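Local coordinates for 2'-deoxycytidine 5'-triphosphate deaminase (Agrobacterium tumefaciens, PDB 2R9Q), which probably catalyses the hydrolytic deamination of dCTP to dUTP and ammonia, at residues S42-L47 and G160-Q165; I93-E98 and P143-I148; S109-S114 and A294-P299. All blocks are in the same frame, centred on the assembly; numbering follows the deposited sequence.

Interaction 1. Residues S42-L47 and G160-Q165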
loop_
_atom_site.group_PDB
_atom_site.type_symbol
_atom_site.label_atom_id
_atom_site.label_comp_id
_atom_site.label_asym_id
_atom_site.label_seq_id
_atom_site.Cartn_x
_atom_site.Cartn_y
_atom_site.Cartn_z
ATOM N N SER B 42 7.571 -36.797 6.538
ATOM C CA SER B 42 6.769 -36.086 5.537
ATOM C C SER B 42 7.347 -36.311 4.145
ATOM O O SER B 42 8.428 -36.859 3.981
ATOM C CB SER B 42 6.706 -34.580 5.834
ATOM O OG SER B 42 8.010 -34.021 5.952
ATOM N N LEU B 43 6.602 -35.888 3.141
ATOM C CA LEU B 43 7.023 -35.909 1.764
ATOM C C LEU B 43 6.825 -34.536 1.099
ATOM O O LEU B 43 5.749 -33.956 1.130
ATOM C CB LEU B 43 6.226 -36.987 1.040
ATOM C CG LEU B 43 6.199 -37.044 -0.483
ATOM C CD1 LEU B 43 7.451 -37.662 -1.073
ATOM C CD2 LEU B 43 4.940 -37.751 -0.895
ATOM N N ASP B 44 7.890 -34.018 0.508
ATOM C CA ASP B 44 7.821 -32.901 -0.448
ATOM C C ASP B 44 6.935 -33.201 -1.651
ATOM O O ASP B 44 6.925 -34.317 -2.182
ATOM C CB ASP B 44 9.207 -32.491 -0.937
ATOM C CG ASP B 44 9.985 -31.725 0.117
ATOM O OD1 ASP B 44 9.496 -31.651 1.276
ATOM O OD2 ASP B 44 11.070 -31.195 -0.225
ATOM N N LEU B 45 6.179 -32.177 -2.028
ATOM C CA LEU B 45 5.284 -32.199 -3.159
ATOM C C LEU B 45 5.866 -31.330 -4.263
ATOM O O LEU B 45 6.416 -30.273 -4.001
ATOM C CB LEU B 45 3.893 -31.686 -2.761
ATOM C CG LEU B 45 3.124 -32.428 -1.678
ATOM C CD1 LEU B 45 1.977 -31.516 -1.183
ATOM C CD2 LEU B 45 2.635 -33.785 -2.192
ATOM N N ARG B 46 5.734 -31.791 -5.493
ATOM C CA ARG B 46 6.301 -31.138 -6.641
ATOM C C ARG B 46 5.209 -30.592 -7.532
ATOM O O ARG B 46 4.204 -31.237 -7.749
ATOM C CB ARG B 46 7.139 -32.122 -7.472
ATOM C CG ARG B 46 8.330 -32.750 -6.785
ATOM C CD ARG B 46 8.998 -33.778 -7.666
ATOM N NE ARG B 46 8.234 -35.030 -7.788
ATOM C CZ ARG B 46 8.682 -36.116 -8.425
ATOM N NH1 ARG B 46 7.930 -37.199 -8.508
ATOM N NH2 ARG B 46 9.884 -36.130 -8.972
ATOM N N LEU B 47 5.467 -29.412 -8.074
ATOM C CA LEU B 47 4.639 -28.805 -9.111
ATOM C C LEU B 47 4.655 -29.592 -10.414
ATOM O O LEU B 47 5.706 -30.120 -10.862
ATOM C CB LEU B 47 5.082 -27.357 -9.421
ATOM C CG LEU B 47 5.304 -26.362 -8.273
ATOM C CD1 LEU B 47 5.588 -24.963 -8.830
ATOM C CD2 LEU B 47 4.147 -26.379 -7.294
ATOM N N GLY B 160 8.549 -29.634 -11.064
ATOM C CA GLY B 160 9.444 -30.153 -10.055
ATOM C C GLY B 160 9.660 -29.338 -8.796
ATOM O O GLY B 160 10.134 -29.871 -7.823
ATOM N N SER B 161 9.326 -28.052 -8.813
ATOM C CA SER B 161 9.562 -27.178 -7.673
ATOM C C SER B 161 8.843 -27.723 -6.450
ATOM O O SER B 161 7.762 -28.279 -6.553
ATOM C CB SER B 161 9.177 -25.721 -7.975
ATOM O OG SER B 161 10.010 -25.145 -8.963
ATOM N N ARG B 162 9.489 -27.604 -5.301
ATOM C CA ARG B 162 8.974 -28.164 -4.062
ATOM C C ARG B 162 8.749 -27.034 -3.094
ATOM O O ARG B 162 9.686 -26.450 -2.637
ATOM C CB ARG B 162 9.960 -29.182 -3.521
ATOM C CG ARG B 162 9.940 -30.463 -4.313
ATOM C CD ARG B 162 11.266 -31.142 -4.423
ATOM N NE ARG B 162 11.785 -31.437 -3.103
ATOM C CZ ARG B 162 12.821 -32.223 -2.822
ATOM N NH1 ARG B 162 13.486 -32.851 -3.766
ATOM N NH2 ARG B 162 13.184 -32.394 -1.559
ATOM N N LEU B 163 7.494 -26.693 -2.829
ATOM C CA LEU B 163 7.180 -25.570 -1.934
ATOM C C LEU B 163 6.521 -26.043 -0.644
ATOM O O LEU B 163 6.602 -25.397 0.394
ATOM C CB LEU B 163 6.350 -24.525 -2.652
ATOM C CG LEU B 163 6.902 -23.689 -3.828
ATOM C CD1 LEU B 163 7.018 -24.503 -5.108
ATOM C CD2 LEU B 163 5.967 -22.529 -4.112
ATOM N N SER B 164 5.993 -27.250 -0.695
ATOM C CA SER B 164 5.114 -27.762 0.314
ATOM C C SER B 164 5.456 -29.186 0.664
ATOM O O SER B 164 6.135 -29.858 -0.080
ATOM C CB SER B 164 3.702 -27.687 -0.240
ATOM O OG SER B 164 2.769 -27.929 0.763
ATOM N N GLN B 165 4.977 -29.636 1.814
ATOM C CA GLN B 165 5.092 -31.038 2.219
ATOM C C GLN B 165 3.849 -31.605 2.925
ATOM O O GLN B 165 3.086 -30.890 3.559
ATOM C CB GLN B 165 6.349 -31.290 3.030
ATOM C CG GLN B 165 6.611 -30.353 4.108
ATOM C CD GLN B 165 7.993 -30.492 4.677
ATOM O OE1 GLN B 165 8.209 -30.197 5.848
ATOM N NE2 GLN B 165 8.940 -30.966 3.870
HETATM O O HOH W 1 5.372 -27.887 -4.352
#

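Interaction 2. Residues I93-E98 and P143-I148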
loop_
_atom_site.group_PDB
_atom_site.type_symbol
_atom_site.label_atom_id
_atom_site.label_comp_id
_atom_site.label_asym_id
_atom_site.label_seq_id
_atom_site.Cartn_x
_atom_site.Cartn_y
_atom_site.Cartn_z
ATOM N N ILE B 93 -3.134 -21.425 -9.102
ATOM C CA ILE B 93 -3.407 -22.823 -8.729
ATOM C C ILE B 93 -2.560 -23.728 -9.620
ATOM O O ILE B 93 -2.473 -23.522 -10.830
ATOM C CB ILE B 93 -4.915 -23.225 -8.826
ATOM C CG1 ILE B 93 -5.836 -22.127 -8.267
ATOM C CG2 ILE B 93 -5.186 -24.546 -8.108
ATOM C CD1 ILE B 93 -5.715 -21.890 -6.847
ATOM N N VAL B 94 -1.900 -24.698 -8.984
ATOM C CA VAL B 94 -0.957 -25.601 -9.635
ATOM C C VAL B 94 -1.267 -27.059 -9.284
ATOM O O VAL B 94 -1.144 -27.454 -8.117
ATOM C CB VAL B 94 0.494 -25.242 -9.287
ATOM C CG1 VAL B 94 1.446 -26.169 -9.990
ATOM C CG2 VAL B 94 0.760 -23.812 -9.662
ATOM N N PRO B 95 -1.706 -27.857 -10.287
ATOM C CA PRO B 95 -1.739 -29.311 -10.080
ATOM C C PRO B 95 -0.376 -29.854 -9.729
ATOM O O PRO B 95 0.631 -29.503 -10.344
ATOM C CB PRO B 95 -2.259 -29.875 -11.420
ATOM C CG PRO B 95 -3.043 -28.743 -12.027
ATOM C CD PRO B 95 -2.267 -27.492 -11.598
ATOM N N LEU B 96 -0.366 -30.690 -8.704
ATOM C CA LEU B 96 0.839 -31.257 -8.203
ATOM C C LEU B 96 1.066 -32.579 -8.925
ATOM O O LEU B 96 0.121 -33.209 -9.382
ATOM C CB LEU B 96 0.748 -31.400 -6.677
ATOM C CG LEU B 96 0.667 -30.128 -5.807
ATOM C CD1 LEU B 96 0.334 -30.498 -4.344
ATOM C CD2 LEU B 96 1.924 -29.275 -5.887
ATOM N N MET B 97 2.331 -32.969 -9.072
ATOM C CA MET B 97 2.686 -34.281 -9.642
ATOM C C MET B 97 2.171 -35.492 -8.772
ATOM O O MET B 97 1.770 -36.531 -9.283
ATOM C CB MET B 97 4.196 -34.345 -9.854
ATOM C CG MET B 97 4.757 -33.411 -10.929
ATOM S SD MET B 97 6.577 -33.443 -11.087
ATOM C CE MET B 97 6.858 -35.151 -11.499
ATOM N N GLU B 98 2.148 -35.329 -7.458
ATOM C CA GLU B 98 1.720 -36.401 -6.561
ATOM C C GLU B 98 0.211 -36.510 -6.439
ATOM O O GLU B 98 -0.491 -35.506 -6.401
ATOM C CB GLU B 98 2.335 -36.232 -5.180
ATOM C CG GLU B 98 3.835 -36.484 -5.151
ATOM C CD GLU B 98 4.629 -35.424 -5.901
ATOM O OE1 GLU B 98 4.328 -34.207 -5.736
ATOM O OE2 GLU B 98 5.538 -35.814 -6.656
ATOM N N PRO B 143 -6.439 -36.221 -6.792
ATOM C CA PRO B 143 -5.340 -35.333 -7.095
ATOM C C PRO B 143 -5.096 -34.328 -5.981
ATOM O O PRO B 143 -5.920 -34.179 -5.089
ATOM C CB PRO B 143 -5.817 -34.632 -8.359
ATOM C CG PRO B 143 -7.246 -34.548 -8.168
ATOM C CD PRO B 143 -7.674 -35.782 -7.460
ATOM N N LEU B 144 -3.934 -33.672 -6.048
ATOM C CA LEU B 144 -3.579 -32.589 -5.138
ATOM C C LEU B 144 -3.232 -31.326 -5.940
ATOM O O LEU B 144 -2.712 -31.393 -7.064
ATOM C CB LEU B 144 -2.411 -32.996 -4.224
ATOM C CG LEU B 144 -2.550 -34.167 -3.241
ATOM C CD1 LEU B 144 -1.158 -34.579 -2.672
ATOM C CD2 LEU B 144 -3.544 -33.895 -2.099
ATOM N N TYR B 145 -3.552 -30.180 -5.339
ATOM C CA TYR B 145 -3.321 -28.877 -5.937
ATOM C C TYR B 145 -2.641 -27.989 -4.926
ATOM O O TYR B 145 -2.904 -28.111 -3.718
ATOM C CB TYR B 145 -4.639 -28.265 -6.403
ATOM C CG TYR B 145 -5.336 -29.083 -7.457
ATOM C CD1 TYR B 145 -5.190 -28.788 -8.813
ATOM C CD2 TYR B 145 -6.128 -30.175 -7.110
ATOM C CE1 TYR B 145 -5.813 -29.550 -9.784
ATOM C CE2 TYR B 145 -6.735 -30.945 -8.080
ATOM C CZ TYR B 145 -6.575 -30.628 -9.415
ATOM O OH TYR B 145 -7.197 -31.373 -10.389
ATOM N N LEU B 146 -1.713 -27.155 -5.406
ATOM C CA LEU B 146 -1.128 -26.080 -4.576
ATOM C C LEU B 146 -1.570 -24.696 -5.061
ATOM O O LEU B 146 -1.363 -24.313 -6.198
ATOM C CB LEU B 146 0.395 -26.167 -4.463
ATOM C CG LEU B 146 1.091 -25.411 -3.322
ATOM C CD1 LEU B 146 0.677 -25.939 -1.969
ATOM C CD2 LEU B 146 2.618 -25.402 -3.443
ATOM N N GLU B 147 -2.240 -23.980 -4.178
ATOM C CA GLU B 147 -2.451 -22.556 -4.330
ATOM C C GLU B 147 -1.198 -21.781 -3.895
ATOM O O GLU B 147 -0.672 -22.014 -2.809
ATOM C CB GLU B 147 -3.622 -22.156 -3.493
ATOM C CG GLU B 147 -4.229 -20.834 -3.804
ATOM C CD GLU B 147 -5.602 -20.688 -3.105
ATOM O OE1 GLU B 147 -5.626 -20.256 -1.919
ATOM O OE2 GLU B 147 -6.644 -21.025 -3.747
ATOM N N ILE B 148 -0.722 -20.883 -4.758
ATOM C CA ILE B 148 0.483 -20.112 -4.510
ATOM C C ILE B 148 0.209 -18.646 -4.712
ATOM O O ILE B 148 -0.204 -18.210 -5.785
ATOM C CB ILE B 148 1.719 -20.502 -5.426
ATOM C CG1 ILE B 148 2.006 -21.993 -5.459
ATOM C CG2 ILE B 148 3.011 -19.746 -4.986
ATOM C CD1 ILE B 148 2.949 -22.447 -6.585
HETATM O O HOH W 2 -2.293 -34.515 -8.101
#

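Interaction 3. Residues S109-S114 and A294-P299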
loop_
_atom_site.group_PDB
_atom_site.type_symbol
_atom_site.label_atom_id
_atom_site.label_comp_id
_atom_site.label_asym_id
_atom_site.label_seq_id
_atom_site.Cartn_x
_atom_site.Cartn_y
_atom_site.Cartn_z
ATOM N N SER B 109 -1.993 -34.220 6.540
ATOM C CA SER B 109 -2.001 -32.756 6.526
ATOM C C SER B 109 -0.779 -32.146 5.742
ATOM O O SER B 109 0.206 -32.805 5.508
ATOM C CB SER B 109 -2.122 -32.226 7.960
ATOM O OG SER B 109 -0.957 -32.445 8.716
ATOM N N ALA B 110 -0.894 -30.882 5.340
ATOM C CA ALA B 110 0.145 -30.176 4.579
ATOM C C ALA B 110 0.571 -28.866 5.263
ATOM O O ALA B 110 -0.214 -28.219 5.965
ATOM C CB ALA B 110 -0.314 -29.929 3.147
ATOM N N ASN B 111 1.851 -28.543 5.111
ATOM C CA ASN B 111 2.461 -27.322 5.591
ATOM C C ASN B 111 3.524 -26.879 4.583
ATOM O O ASN B 111 4.058 -27.713 3.843
ATOM C CB ASN B 111 3.112 -27.541 6.950
ATOM C CG ASN B 111 2.180 -27.292 8.086
ATOM O OD1 ASN B 111 1.301 -26.423 8.011
ATOM N ND2 ASN B 111 2.372 -28.028 9.170
ATOM N N PRO B 112 3.801 -25.567 4.507
ATOM C CA PRO B 112 4.933 -25.123 3.708
ATOM C C PRO B 112 6.261 -25.642 4.198
ATOM O O PRO B 112 6.439 -25.831 5.373
ATOM C CB PRO B 112 4.872 -23.610 3.822
ATOM C CG PRO B 112 4.047 -23.352 5.030
ATOM C CD PRO B 112 3.072 -24.431 5.096
ATOM N N LYS B 113 7.181 -25.905 3.281
ATOM C CA LYS B 113 8.568 -26.116 3.643
ATOM C C LYS B 113 9.094 -24.853 4.252
ATOM O O LYS B 113 8.597 -23.758 3.964
ATOM C CB LYS B 113 9.404 -26.462 2.423
ATOM C CG LYS B 113 9.069 -27.800 1.810
ATOM C CD LYS B 113 9.589 -27.910 0.400
ATOM C CE LYS B 113 11.089 -27.772 0.302
ATOM N NZ LYS B 113 11.746 -28.849 1.079
ATOM N N SER B 114 10.097 -24.983 5.111
ATOM C CA SER B 114 10.529 -23.827 5.879
ATOM C C SER B 114 11.170 -22.768 5.015
ATOM O O SER B 114 11.025 -21.593 5.285
ATOM C CB SER B 114 11.415 -24.217 7.054
ATOM O OG SER B 114 12.466 -25.008 6.633
ATOM N N ALA B 294 4.181 -21.614 9.880
ATOM C CA ALA B 294 4.436 -22.678 10.859
ATOM C C ALA B 294 4.449 -23.985 10.087
ATOM O O ALA B 294 3.690 -24.176 9.130
ATOM C CB ALA B 294 3.362 -22.703 11.989
ATOM N N GLY B 295 5.373 -24.846 10.457
ATOM C CA GLY B 295 5.590 -26.042 9.692
ATOM C C GLY B 295 5.893 -27.266 10.508
ATOM O O GLY B 295 5.728 -27.318 11.744
ATOM N N PHE B 296 6.328 -28.270 9.767
ATOM C CA PHE B 296 6.692 -29.554 10.335
ATOM C C PHE B 296 8.151 -29.529 10.807
ATOM O O PHE B 296 8.984 -28.935 10.185
ATOM C CB PHE B 296 6.455 -30.656 9.304
ATOM C CG PHE B 296 5.012 -30.871 8.962
ATOM C CD1 PHE B 296 4.037 -30.952 9.962
ATOM C CD2 PHE B 296 4.617 -31.025 7.637
ATOM C CE1 PHE B 296 2.706 -31.197 9.631
ATOM C CE2 PHE B 296 3.296 -31.249 7.305
ATOM C CZ PHE B 296 2.338 -31.331 8.303
ATOM N N PHE B 297 8.390 -30.130 11.966
ATOM C CA PHE B 297 9.713 -30.457 12.474
ATOM C C PHE B 297 9.912 -31.956 12.322
ATOM O O PHE B 297 9.028 -32.738 12.641
ATOM C CB PHE B 297 9.817 -30.060 13.947
ATOM C CG PHE B 297 9.983 -28.604 14.152
ATOM C CD1 PHE B 297 11.155 -28.097 14.656
ATOM C CD2 PHE B 297 8.971 -27.716 13.804
ATOM C CE1 PHE B 297 11.297 -26.724 14.835
ATOM C CE2 PHE B 297 9.121 -26.374 13.966
ATOM C CZ PHE B 297 10.273 -25.875 14.494
ATOM N N ASP B 298 11.073 -32.348 11.827
ATOM C CA ASP B 298 11.384 -33.768 11.638
ATOM C C ASP B 298 11.998 -34.398 12.877
ATOM O O ASP B 298 12.697 -33.728 13.618
ATOM C CB ASP B 298 12.362 -33.977 10.469
ATOM C CG ASP B 298 11.686 -33.947 9.099
ATOM O OD1 ASP B 298 10.626 -34.634 8.901
ATOM O OD2 ASP B 298 12.258 -33.241 8.224
ATOM N N PRO B 299 11.764 -35.708 13.068
ATOM C CA PRO B 299 12.536 -36.487 14.036
ATOM C C PRO B 299 14.004 -36.230 13.852
ATOM O O PRO B 299 14.479 -36.234 12.723
ATOM C CB PRO B 299 12.208 -37.944 13.677
ATOM C CG PRO B 299 10.969 -37.909 12.916
ATOM C CD PRO B 299 10.755 -36.533 12.384
HETATM O O HOH W 3 6.695 -28.118 6.946
#

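Interaction 1. Residues S42-L47 and G160-Q165
Asp-44 reaches Arg-162 and Gln-165 because chi1 of -74° sets its CG beside the backbone N, while Gln-165 holds its CG between its own N and carbonyl carbon (chi1 48°) and then runs extended. The acid and the glutamine thus lie side by side, pointing the same way, and Gln-165 NE2 meets Asp-44 OD1 at 2.7 Å, nearly along the C-O axis, with OD1 close to the plane of the glutamine amide. The other carboxylate oxygen serves the arginine. Arg-162 crosses Asp-44 at about a right angle and grips OD2 side-on: NE, at 3.0 Å from OD2, uses the anti lone pair, whereas NH2, at 2.8 Å from OD2, comes from above the carboxylate plane. Lys-113 is a further salt-bridge partner of Asp-44 OD2, and Arg-162 NH1 is bridged to Asp-34 and Asp-36.

Beneath these side chains lies an antiparallel strand pair in the N-terminal part of the enzyme, a region of dUTPase-type fold. Leu-45 N donates to Ser-164 O, and Leu-47 N to Ser-161 O. In between, a water is wedged into the pairing, accepting from Leu-163 N at 2.9 Å and donating to Leu-45 O at 2.6 Å, the N and O it joins being 3.9 Å apart. Past the water, Gly-160 N closes the end of the pair on Leu-47 O with an almost straight bond (172°). Leu-47 packs against Ser-161 CB, and Leu-47 CD1 lies 4.0 Å from Leu-163 CD1. Arg-46 lies beside Arg-162, its CG 3.7 Å from Arg-162 CG, but its guanidinium leads away to Ser-29 and Glu-98.

Interaction 2. Residues I93-E98 and P143-I148
Leu-96 lies across Leu-144 and Leu-146, and its side chain can be read atom by atom. CB begins over the opposing backbone, 3.5 Å from Leu-144 O, the same oxygen that accepts the bond from Leu-96 N. CG, set beside the backbone N by chi1 of -66°, stays over that chain, about equally near Leu-144 O and Leu-146 N. The two methyls then part: CD1 rests at 3.7 Å on Leu-144 CB, and CD2 touches Leu-146 CB at the same 3.7 Å. One branched side chain thus spans two residues of the facing strand, Leu-144 and Leu-146.

The backbones form a regular antiparallel pair. Val-94 and Leu-146 exchange two bonds, Leu-146 N to Val-94 O at 2.8 Å being the straighter, and the next is Leu-96 N to Leu-144 O at 2.9 Å. Pro-95 sits opposite Tyr-145 in a non-hydrogen-bonded pair, where its lack of an N-H costs the pairing nothing. Its CG lies 3.7 Å from Tyr-145 CE1. On the same face, Ile-93 CD1 comes to 3.5 Å from Glu-147 CG, whose carboxylate goes on to Ser-57. Beyond Leu-96 the chain turns a corner at Met-97. There a water takes the N-H of Leu-144 at 2.8 Å and lies close to the carbonyl oxygens of Leu-96 and Glu-98, filling in where direct pairing stops.

Helix 66-71 covers the face of Ile-93 and Tyr-145 with Leu-70, Val-66 and Ile-67, while Leu-45 of strand 42-46 packs on Leu-96 and Leu-144. Within the sheet, strand 50-54 pairs with 91-101 and strand 121-127 with 143-150, so this strand pair is flanked along both edges.

Interaction 3. Residues S109-S114 and A294-P299
The ring of Phe-296 takes Asn-111 on one face, in a CH-pi contact that joins the N-terminal and C-terminal parts of the chain, both of the dUTPase clan. The chain from Ser-109 to Pro-112 and that from Ala-294 to Phe-296 run 117° apart, and no direct hydrogen bond passes between them; side-chain packing makes the close part of the junction.

The tight part is the ring. Asn-111 CB stands over its face, 4.0 Å from the centroid of the Phe-296 ring. Chi1 of -89° sets Asn-111 CG beside the backbone N, and the amide crosses above the same face with its plane inclined by 56° to the ring; ND2, shifted toward the rim, comes to 3.2 Å from Phe-296 CE1. Glu-278 of strand 275-281, next to strand 296-297 in its sheet, accepts a hydrogen bond from ND2, which helps hold the amide over the ring. Ser-109 OG approaches differently, in the plane of the ring and at its edge, 3.5 Å from Phe-296 CZ; this hydroxyl is itself hydrogen-bonded to Arg-169.

Toward Ala-294 the fit slackens. Asn-111 OD1 and Ala-294 O are 3.5 Å apart, but as two acceptors they make no bond, and Pro-112 CD only grazes the same carbonyl oxygen at 4.1 Å. Gly-295 CA approaches Asn-111 ND2 no closer than 3.8 Å. Beyond Gly-295 the two backbones are joined by a water, which accepts from Phe-296 N and donates to Pro-112 O, each 2.8 Å from the water oxygen.

Interactions 1 and 2 lie 9 Å apart between centres, interactions 1 and 3 11 Å, and interactions 2 and 3 about 17 Å, so interaction 1 is the bridge. Its strand 162-170 is a sheet neighbour of strand 106-112, which carries one half of interaction 3, with Gln-165 N probably hydrogen-bonded to Asn-111 O. Through strand 42-46, Arg-46 O probably accepts a hydrogen bond from Met-97 N, tying it to the sheet of interaction 2. Along the chain both segments of interaction 2 fall between those of interaction 1, while interaction 3 alternates with each. Interactions 1 and 2 thus join strands within the N-terminal domain, and interaction 3 couples that domain to the C-terminal one.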